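Local coordinates for protein Cyclo(L-leucyl-L-leucyl) synthase (Staphylococcus haemolyticus, PDB 6EZ3) that joins two leucines, delivered as leucyl-tRNA, into the cyclic dipeptide cyclo(L-leucyl-L-leucyl) without using ATP, at residues S28-Y34 with A194-P198; I55-G59 with I84-I88; S62-C68 with Y167-Y171. All coordinates share one frame. Residue numbers count along the deposited sequence, not the author numbering.

Contact 1: residues S28-Y34 with A194-P198; sequences SPFTSKY and AYHAP. With SO4 (sulfate ion), chain H.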
loop_
_atom_site.group_PDB
_atom_site.type_symbol
_atom_site.label_atom_id
_atom_site.label_comp_id
_atom_site.label_asym_id
_atom_site.label_seq_id
_atom_site.Cartn_x
_atom_site.Cartn_y
_atom_site.Cartn_z
ATOM N N SER A 28 -4.951 1.778 -5.111
ATOM C CA SER A 28 -4.717 0.497 -5.769
ATOM C C SER A 28 -4.971 0.489 -7.277
ATOM O O SER A 28 -5.951 1.088 -7.744
ATOM C CB SER A 28 -5.531 -0.600 -5.087
ATOM O OG SER A 28 -4.907 -1.048 -3.897
ATOM N N PRO A 29 -4.145 -0.246 -8.062
ATOM C CA PRO A 29 -4.359 -0.248 -9.516
ATOM C C PRO A 29 -5.418 -1.249 -9.963
ATOM O O PRO A 29 -5.604 -2.295 -9.335
ATOM C CB PRO A 29 -2.982 -0.612 -10.069
ATOM C CG PRO A 29 -2.402 -1.508 -9.023
ATOM C CD PRO A 29 -2.953 -1.046 -7.694
ATOM N N PHE A 30 -6.100 -0.921 -11.068
ATOM C CA PHE A 30 -7.087 -1.752 -11.745
ATOM C C PHE A 30 -8.278 -2.153 -10.874
ATOM O O PHE A 30 -9.057 -3.011 -11.281
ATOM C CB PHE A 30 -6.403 -2.992 -12.384
ATOM C CG PHE A 30 -5.041 -2.739 -13.016
ATOM C CD1 PHE A 30 -3.888 -3.301 -12.473
ATOM C CD2 PHE A 30 -4.911 -1.928 -14.141
ATOM C CE1 PHE A 30 -2.627 -3.061 -13.048
ATOM C CE2 PHE A 30 -3.652 -1.692 -14.717
ATOM C CZ PHE A 30 -2.519 -2.254 -14.164
ATOM N N THR A 31 -8.451 -1.515 -9.710
ATOM C CA THR A 31 -9.575 -1.813 -8.815
ATOM C C THR A 31 -10.734 -0.867 -9.046
ATOM O O THR A 31 -10.548 0.312 -9.361
ATOM C CB THR A 31 -9.163 -1.861 -7.339
ATOM O OG1 THR A 31 -8.746 -0.565 -6.920
ATOM C CG2 THR A 31 -8.089 -2.933 -7.045
ATOM N N SER A 32 -11.935 -1.408 -8.897
ATOM C CA SER A 32 -13.208 -0.714 -9.068
ATOM C C SER A 32 -13.372 0.451 -8.077
ATOM O O SER A 32 -13.859 1.517 -8.479
ATOM C CB SER A 32 -14.373 -1.702 -8.951
ATOM O OG SER A 32 -14.022 -2.893 -8.257
ATOM N N LYS A 33 -12.953 0.248 -6.797
ATOM C CA LYS A 33 -13.085 1.251 -5.736
ATOM C C LYS A 33 -12.291 2.518 -6.007
ATOM O O LYS A 33 -12.849 3.598 -5.915
ATOM C CB LYS A 33 -12.751 0.669 -4.347
ATOM C CG LYS A 33 -13.090 1.633 -3.198
ATOM C CD LYS A 33 -13.476 0.900 -1.947
ATOM C CE LYS A 33 -14.158 1.777 -0.942
ATOM N NZ LYS A 33 -15.634 1.836 -1.174
ATOM N N TYR A 34 -11.007 2.396 -6.327
ATOM C CA TYR A 34 -10.109 3.529 -6.555
ATOM C C TYR A 34 -10.333 4.171 -7.917
ATOM O O TYR A 34 -9.472 4.124 -8.817
ATOM C CB TYR A 34 -8.645 3.141 -6.288
ATOM C CG TYR A 34 -8.479 2.811 -4.822
ATOM C CD1 TYR A 34 -8.358 3.824 -3.870
ATOM C CD2 TYR A 34 -8.585 1.499 -4.367
ATOM C CE1 TYR A 34 -8.277 3.533 -2.514
ATOM C CE2 TYR A 34 -8.506 1.197 -3.015
ATOM C CZ TYR A 34 -8.361 2.218 -2.093
ATOM O OH TYR A 34 -8.280 1.918 -0.762
ATOM N N ALA A 194 -3.566 4.165 5.335
ATOM C CA ALA A 194 -5.036 4.125 5.239
ATOM C C ALA A 194 -5.522 3.386 3.977
ATOM O O ALA A 194 -5.135 3.728 2.857
ATOM C CB ALA A 194 -5.595 5.529 5.268
ATOM N N TYR A 195 -6.362 2.374 4.166
ATOM C CA TYR A 195 -6.927 1.588 3.083
ATOM C C TYR A 195 -8.428 1.299 3.338
ATOM O O TYR A 195 -8.927 1.622 4.420
ATOM C CB TYR A 195 -6.120 0.307 2.925
ATOM C CG TYR A 195 -6.288 -0.382 1.592
ATOM C CD1 TYR A 195 -6.829 -1.657 1.514
ATOM C CD2 TYR A 195 -5.825 0.205 0.417
ATOM C CE1 TYR A 195 -6.940 -2.324 0.294
ATOM C CE2 TYR A 195 -5.945 -0.439 -0.810
ATOM C CZ TYR A 195 -6.493 -1.713 -0.868
ATOM O OH TYR A 195 -6.620 -2.384 -2.068
ATOM N N HIS A 196 -9.165 0.738 2.351
ATOM C CA HIS A 196 -10.616 0.487 2.480
ATOM C C HIS A 196 -11.021 -0.847 3.060
ATOM O O HIS A 196 -12.186 -1.037 3.391
ATOM C CB HIS A 196 -11.283 0.638 1.122
ATOM C CG HIS A 196 -10.912 -0.440 0.140
ATOM N ND1 HIS A 196 -9.749 -0.374 -0.602
ATOM C CD2 HIS A 196 -11.580 -1.562 -0.204
ATOM C CE1 HIS A 196 -9.763 -1.438 -1.383
ATOM N NE2 HIS A 196 -10.836 -2.181 -1.176
ATOM N N ALA A 197 -10.094 -1.784 3.125
ATOM C CA ALA A 197 -10.345 -3.152 3.571
ATOM C C ALA A 197 -9.379 -3.557 4.692
ATOM O O ALA A 197 -8.320 -2.941 4.787
ATOM C CB ALA A 197 -10.186 -4.098 2.376
ATOM N N PRO A 198 -9.663 -4.609 5.510
ATOM C CA PRO A 198 -8.680 -5.034 6.519
ATOM C C PRO A 198 -7.449 -5.671 5.860
ATOM O O PRO A 198 -7.427 -5.889 4.645
ATOM C CB PRO A 198 -9.446 -6.053 7.377
ATOM C CG PRO A 198 -10.857 -5.950 6.966
ATOM C CD PRO A 198 -10.854 -5.480 5.547
HETATM S S SO4 H . -12.128 -5.468 -2.750
HETATM O O1 SO4 H . -12.365 -5.711 -1.323
HETATM O O2 SO4 H . -12.310 -6.717 -3.506
HETATM O O3 SO4 H . -13.087 -4.474 -3.242
HETATM O O4 SO4 H . -10.754 -4.985 -2.936
#

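Contact 2: residues I55-G59 with I84-I88; sequences ILLAG and IKRQI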
loop_
_atom_site.group_PDB
_atom_site.type_symbol
_atom_site.label_atom_id
_atom_site.label_comp_id
_atom_site.label_asym_id
_atom_site.label_seq_id
_atom_site.Cartn_x
_atom_site.Cartn_y
_atom_site.Cartn_z
ATOM N N ILE A 55 0.584 9.964 -0.760
ATOM C CA ILE A 55 -0.162 8.966 -1.508
ATOM C C ILE A 55 0.824 7.875 -1.946
ATOM O O ILE A 55 1.941 8.166 -2.364
ATOM C CB ILE A 55 -0.937 9.622 -2.674
ATOM C CG1 ILE A 55 -2.118 10.474 -2.140
ATOM C CG2 ILE A 55 -1.431 8.595 -3.683
ATOM C CD1 ILE A 55 -2.041 11.847 -2.483
ATOM N N LEU A 56 0.444 6.628 -1.777
ATOM C CA LEU A 56 1.272 5.523 -2.210
ATOM C C LEU A 56 0.504 4.802 -3.287
ATOM O O LEU A 56 -0.638 4.375 -3.077
ATOM C CB LEU A 56 1.699 4.585 -1.066
ATOM C CG LEU A 56 2.866 3.639 -1.436
ATOM C CD1 LEU A 56 4.206 4.375 -1.472
ATOM C CD2 LEU A 56 2.935 2.419 -0.521
ATOM N N LEU A 57 1.091 4.781 -4.473
ATOM C CA LEU A 57 0.559 4.146 -5.670
ATOM C C LEU A 57 1.342 2.841 -5.905
ATOM O O LEU A 57 2.422 2.657 -5.334
ATOM C CB LEU A 57 0.788 5.135 -6.815
ATOM C CG LEU A 57 -0.374 5.975 -7.346
ATOM C CD1 LEU A 57 -1.378 6.369 -6.303
ATOM C CD2 LEU A 57 0.143 7.179 -8.072
ATOM N N ALA A 58 0.814 1.940 -6.731
ATOM C CA ALA A 58 1.471 0.656 -7.008
ATOM C C ALA A 58 2.863 0.774 -7.644
ATOM O O ALA A 58 3.081 1.608 -8.519
ATOM C CB ALA A 58 0.576 -0.170 -7.895
ATOM N N GLY A 59 3.783 -0.073 -7.212
ATOM C CA GLY A 59 5.146 -0.098 -7.742
ATOM C C GLY A 59 5.251 -0.858 -9.052
ATOM O O GLY A 59 4.243 -1.339 -9.580
ATOM N N ILE A 84 -0.876 4.052 -13.671
ATOM C CA ILE A 84 -0.158 4.903 -12.736
ATOM C C ILE A 84 -0.181 6.361 -13.205
ATOM O O ILE A 84 -0.458 7.224 -12.384
ATOM C CB ILE A 84 1.267 4.342 -12.417
ATOM C CG1 ILE A 84 1.181 2.993 -11.670
ATOM C CG2 ILE A 84 2.121 5.335 -11.616
ATOM C CD1 ILE A 84 0.452 3.006 -10.238
ATOM N N LYS A 85 0.033 6.631 -14.514
ATOM C CA LYS A 85 -0.020 7.992 -15.065
ATOM C C LYS A 85 -1.417 8.604 -14.895
ATOM O O LYS A 85 -1.533 9.773 -14.515
ATOM C CB LYS A 85 0.446 8.038 -16.525
ATOM C CG LYS A 85 1.854 8.604 -16.665
ATOM C CD LYS A 85 2.549 8.211 -17.967
ATOM C CE LYS A 85 4.042 8.501 -17.932
ATOM N NZ LYS A 85 4.873 7.328 -18.370
ATOM N N ARG A 86 -2.466 7.792 -15.109
ATOM C CA ARG A 86 -3.869 8.169 -14.943
ATOM C C ARG A 86 -4.121 8.535 -13.455
ATOM O O ARG A 86 -4.735 9.572 -13.165
ATOM C CB ARG A 86 -4.786 7.021 -15.442
ATOM C CG ARG A 86 -6.269 7.241 -15.194
ATOM C CD ARG A 86 -7.135 6.045 -15.552
ATOM N NE ARG A 86 -8.558 6.285 -15.273
ATOM C CZ ARG A 86 -9.399 6.933 -16.084
ATOM N NH1 ARG A 86 -8.968 7.428 -17.240
ATOM N NH2 ARG A 86 -10.670 7.107 -15.736
ATOM N N GLN A 87 -3.607 7.696 -12.531
ATOM C CA GLN A 87 -3.736 7.882 -11.084
ATOM C C GLN A 87 -3.020 9.151 -10.661
ATOM O O GLN A 87 -3.612 9.967 -9.960
ATOM C CB GLN A 87 -3.226 6.662 -10.300
ATOM C CG GLN A 87 -4.017 5.375 -10.577
ATOM C CD GLN A 87 -3.875 4.270 -9.559
ATOM O OE1 GLN A 87 -2.804 4.005 -9.016
ATOM N NE2 GLN A 87 -4.971 3.586 -9.284
ATOM N N ILE A 88 -1.775 9.352 -11.148
ATOM C CA ILE A 88 -0.958 10.536 -10.877
ATOM C C ILE A 88 -1.686 11.803 -11.292
ATOM O O ILE A 88 -1.802 12.726 -10.476
ATOM C CB ILE A 88 0.455 10.427 -11.493
ATOM C CG1 ILE A 88 1.304 9.405 -10.699
ATOM C CG2 ILE A 88 1.151 11.800 -11.536
ATOM C CD1 ILE A 88 2.610 8.981 -11.345
#

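Contact 3: residues S62-C68 with Y167-Y171; sequences SKNLLEC and YAAQY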
loop_
_atom_site.group_PDB
_atom_site.type_symbol
_atom_site.label_atom_id
_atom_site.label_comp_id
_atom_site.label_asym_id
_atom_site.label_seq_id
_atom_site.Cartn_x
_atom_site.Cartn_y
_atom_site.Cartn_z
ATOM N N SER A 62 3.931 -4.504 -10.107
ATOM C CA SER A 62 2.516 -4.683 -10.432
ATOM C C SER A 62 2.384 -5.382 -11.774
ATOM O O SER A 62 1.295 -5.871 -12.106
ATOM C CB SER A 62 1.781 -3.349 -10.481
ATOM O OG SER A 62 1.798 -2.785 -9.185
ATOM N N LYS A 63 3.479 -5.412 -12.565
ATOM C CA LYS A 63 3.442 -6.102 -13.846
ATOM C C LYS A 63 3.139 -7.587 -13.586
ATOM O O LYS A 63 2.232 -8.154 -14.212
ATOM C CB LYS A 63 4.725 -5.871 -14.687
ATOM C CG LYS A 63 6.058 -6.321 -14.101
ATOM C CD LYS A 63 6.901 -6.885 -15.244
ATOM C CE LYS A 63 8.382 -7.030 -14.975
ATOM N NZ LYS A 63 9.151 -7.205 -16.245
ATOM N N ASN A 64 3.827 -8.150 -12.557
ATOM C CA ASN A 64 3.760 -9.527 -12.073
ATOM C C ASN A 64 2.329 -10.032 -11.916
ATOM O O ASN A 64 2.015 -11.135 -12.351
ATOM C CB ASN A 64 4.531 -9.664 -10.759
ATOM C CG ASN A 64 5.997 -9.308 -10.851
ATOM O OD1 ASN A 64 6.422 -8.455 -11.648
ATOM N ND2 ASN A 64 6.809 -9.953 -10.016
ATOM N N LEU A 65 1.462 -9.198 -11.356
ATOM C CA LEU A 65 0.048 -9.514 -11.159
ATOM C C LEU A 65 -0.677 -9.659 -12.496
ATOM O O LEU A 65 -1.465 -10.581 -12.646
ATOM C CB LEU A 65 -0.625 -8.458 -10.261
ATOM C CG LEU A 65 -0.729 -8.739 -8.751
ATOM C CD1 LEU A 65 0.606 -9.050 -8.100
ATOM C CD2 LEU A 65 -1.291 -7.561 -8.046
ATOM N N LEU A 66 -0.375 -8.787 -13.476
ATOM C CA LEU A 66 -0.968 -8.839 -14.818
ATOM C C LEU A 66 -0.440 -10.055 -15.595
ATOM O O LEU A 66 -1.215 -10.719 -16.293
ATOM C CB LEU A 66 -0.698 -7.546 -15.605
ATOM C CG LEU A 66 -1.329 -6.273 -15.075
ATOM C CD1 LEU A 66 -0.758 -5.090 -15.774
ATOM C CD2 LEU A 66 -2.833 -6.283 -15.244
ATOM N N GLU A 67 0.860 -10.368 -15.427
ATOM C CA GLU A 67 1.513 -11.528 -16.040
ATOM C C GLU A 67 0.842 -12.845 -15.589
ATOM O O GLU A 67 0.661 -13.751 -16.404
ATOM C CB GLU A 67 3.010 -11.520 -15.714
ATOM C CG GLU A 67 3.757 -10.483 -16.530
ATOM C CD GLU A 67 5.256 -10.531 -16.369
ATOM O OE1 GLU A 67 5.956 -10.902 -17.338
ATOM O OE2 GLU A 67 5.732 -10.223 -15.258
ATOM N N CYS A 68 0.414 -12.911 -14.313
ATOM C CA CYS A 68 -0.283 -14.048 -13.728
ATOM C C CYS A 68 -1.721 -14.100 -14.235
ATOM O O CYS A 68 -2.345 -15.158 -14.183
ATOM C CB CYS A 68 -0.228 -13.980 -12.206
ATOM S SG CYS A 68 1.435 -14.174 -11.511
ATOM N N TYR A 167 5.283 -15.740 -7.729
ATOM C CA TYR A 167 5.608 -14.644 -8.637
ATOM C C TYR A 167 4.852 -13.400 -8.171
ATOM O O TYR A 167 5.478 -12.366 -7.953
ATOM C CB TYR A 167 5.246 -14.995 -10.097
ATOM C CG TYR A 167 5.855 -14.068 -11.133
ATOM C CD1 TYR A 167 5.061 -13.449 -12.100
ATOM C CD2 TYR A 167 7.228 -13.829 -11.167
ATOM C CE1 TYR A 167 5.619 -12.614 -13.073
ATOM C CE2 TYR A 167 7.795 -12.983 -12.119
ATOM C CZ TYR A 167 6.990 -12.388 -13.079
ATOM O OH TYR A 167 7.579 -11.570 -14.019
ATOM N N ALA A 168 3.515 -13.522 -7.965
ATOM C CA ALA A 168 2.643 -12.436 -7.517
ATOM C C ALA A 168 3.036 -11.886 -6.141
ATOM O O ALA A 168 2.737 -10.730 -5.846
ATOM C CB ALA A 168 1.195 -12.896 -7.514
ATOM N N ALA A 169 3.745 -12.700 -5.319
ATOM C CA ALA A 169 4.208 -12.327 -3.978
ATOM C C ALA A 169 5.296 -11.247 -4.008
ATOM O O ALA A 169 5.468 -10.533 -3.020
ATOM C CB ALA A 169 4.702 -13.556 -3.231
ATOM N N GLN A 170 6.008 -11.114 -5.141
ATOM C CA GLN A 170 7.075 -10.115 -5.337
ATOM C C GLN A 170 6.554 -8.683 -5.084
ATOM O O GLN A 170 7.290 -7.856 -4.542
ATOM C CB GLN A 170 7.701 -10.229 -6.757
ATOM C CG GLN A 170 8.259 -11.608 -7.146
ATOM C CD GLN A 170 9.491 -12.000 -6.368
ATOM O OE1 GLN A 170 10.619 -11.598 -6.687
ATOM N NE2 GLN A 170 9.304 -12.804 -5.334
ATOM N N TYR A 171 5.273 -8.432 -5.469
ATOM C CA TYR A 171 4.494 -7.204 -5.292
ATOM C C TYR A 171 4.283 -6.992 -3.805
ATOM O O TYR A 171 4.656 -5.948 -3.299
ATOM C CB TYR A 171 3.140 -7.383 -5.996
ATOM C CG TYR A 171 2.136 -6.263 -5.832
ATOM C CD1 TYR A 171 1.207 -6.277 -4.791
ATOM C CD2 TYR A 171 2.009 -5.270 -6.801
ATOM C CE1 TYR A 171 0.241 -5.274 -4.666
ATOM C CE2 TYR A 171 1.037 -4.271 -6.696
ATOM C CZ TYR A 171 0.162 -4.264 -5.619
ATOM O OH TYR A 171 -0.795 -3.262 -5.517
#

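Contact 1: residues S28-Y34 with A194-P198
Two side-chain hydrogen bonds, each using a tyrosine hydroxyl, join segments whose backbones never come close, the nearest CA atoms, those of Lys-33 and His-196, being 8.6 Å apart. Ser-28 OG meets Tyr-195 OH at 2.8 Å, and Tyr-34 OH meets His-196 ND1 at 2.7 Å; in each pair either partner could donate. By similarity with other cyclodipeptide synthases Ser-28 is the nucleophile and Tyr-195 binds substrate, so the first bond probably lies within the aminoacyl pocket. The Tyr-34 and Tyr-195 rings run nearly parallel, planes at 22°, but are slid apart with centroids 5.6 Å from each other, touching through Tyr-34 CE2 and Tyr-195 CE2 at 3.8 Å. His-196 completes the aromatic cluster. Lys-33 places CD over one face of the imidazole, a CH-pi contact 3.8 Å from the ring centroid, while its NZ forms a salt bridge with Glu-225. On the ring's edge, His-196 NE2 gives a weak 3.3 Å hydrogen bond to O4 of a sulfate, probably from the crystallisation liquor. The loop 28-34 links strand 22-26 to helix 36-49, whose Tyr-38 packs edge-to-face on Tyr-34; strand 191-195 lies between strands 22-26 and 218-225 in the sheet.

Contact 2: residues I55-G59 with I84-I88
Leu-57 is the bump of this buried contact, and the hollow it enters is formed by three side chains of helix segment 84-88. Its CA-to-CB bond points toward the helix, and the side chain ends between Ile-84, Gln-87 and Ile-88: Leu-57 CB lies 4.0 Å from Ile-84 CD1, Leu-57 CG 3.5 Å from Gln-87 OE1, and Leu-57 CD2 3.6 Å from Ile-88 CG1. Gln-87 and Ile-88 follow Ile-84 by about one turn, which is why a single leucine can touch all three. Ile-84 returns the fit. Its CD1 reaches past Leu-57 to the residue just after the strand, resting 3.9 Å from Ala-58 CB and 3.4 Å from Ala-58 O, where the small alanine admits it. No hydrogen bond crosses between the segments; the amide NE2 of Gln-87 instead bonds to the backbone O of Ser-28, the predicted nucleophile. Strand 55-57 and helix 84-88 run nearly antiparallel, at 164°, with axes 10.3 Å apart, a common spacing for a helix laid on a sheet. Helix 73-97 packs on strand 52-57 within the connection to parallel strand 106-108, a beta-alpha-beta crossover, as in the Rossmann-like core of the HUP clan, to which cyclodipeptide synthases belong.

Contact 3: residues S62-C68 with Y167-Y171
Leu-65 forms the apolar centre of this antiparallel helix pair, in which 63-68 and 167-171 cross at -152° with axes 8.1 Å apart. Its CD1 lies 3.9 Å from Ala-168 CB and 3.7 Å from Tyr-171 CB, while its CD2 sits over the Tyr-171 ring in a CH-pi contact, 4.1 Å from the centroid and almost on the normal. Ala-168 is small enough for its CA to approach that of Leu-65 to 5.3 Å. The same leucine also touches Ala-146 of helix 133-149. Tyr-171, by similarity a substrate-binding residue and possibly involved in aminoacyl-tRNA binding, is thus held along one side by helix 63-68; at its ring edge Ser-62 OG, hydrogen-bonded to Gly-59 O, comes within 3.0 Å of CE2. At the other end, Cys-68 SG meets the edge of the Tyr-167 ring, 3.7 Å from CD1, as a sulfur-aromatic contact. Over one face of that ring lies Asn-64, its CB 4.2 Å from the centroid, and its ND2 makes a weak 3.4 Å hydrogen bond to Tyr-167 O. The polar edge follows: Glu-67, whose OE1 bonds weakly to Ser-73 OG, accepts through OE2 a 2.6 Å hydrogen bond from Tyr-167 OH.

From the N terminus, the chain leaves strand 22-26 into loop 28-34, the first half of contact 1, whose partner 194-198 comes only after 159 intervening residues. Contacts 2 and 3 nest inside this long loop. Contact 2 closes a short one, from strand 52-57 to helix 73-97; contact 3 closes one of 98 residues, between 68 and 167, and crosses contact 2, because helix 63-68 lies inside the short loop while 167-171 lies far beyond. Contacts 1 and 2 both reach the central sheet; contact 3 joins helices beside it. The three meet around Pro-29: its CG lies 3.5 Å from Ala-58 CB, and its CD 3.8 Å from Tyr-171 OH. Phe-30 CZ also packs 3.7 Å from Leu-66 CD1.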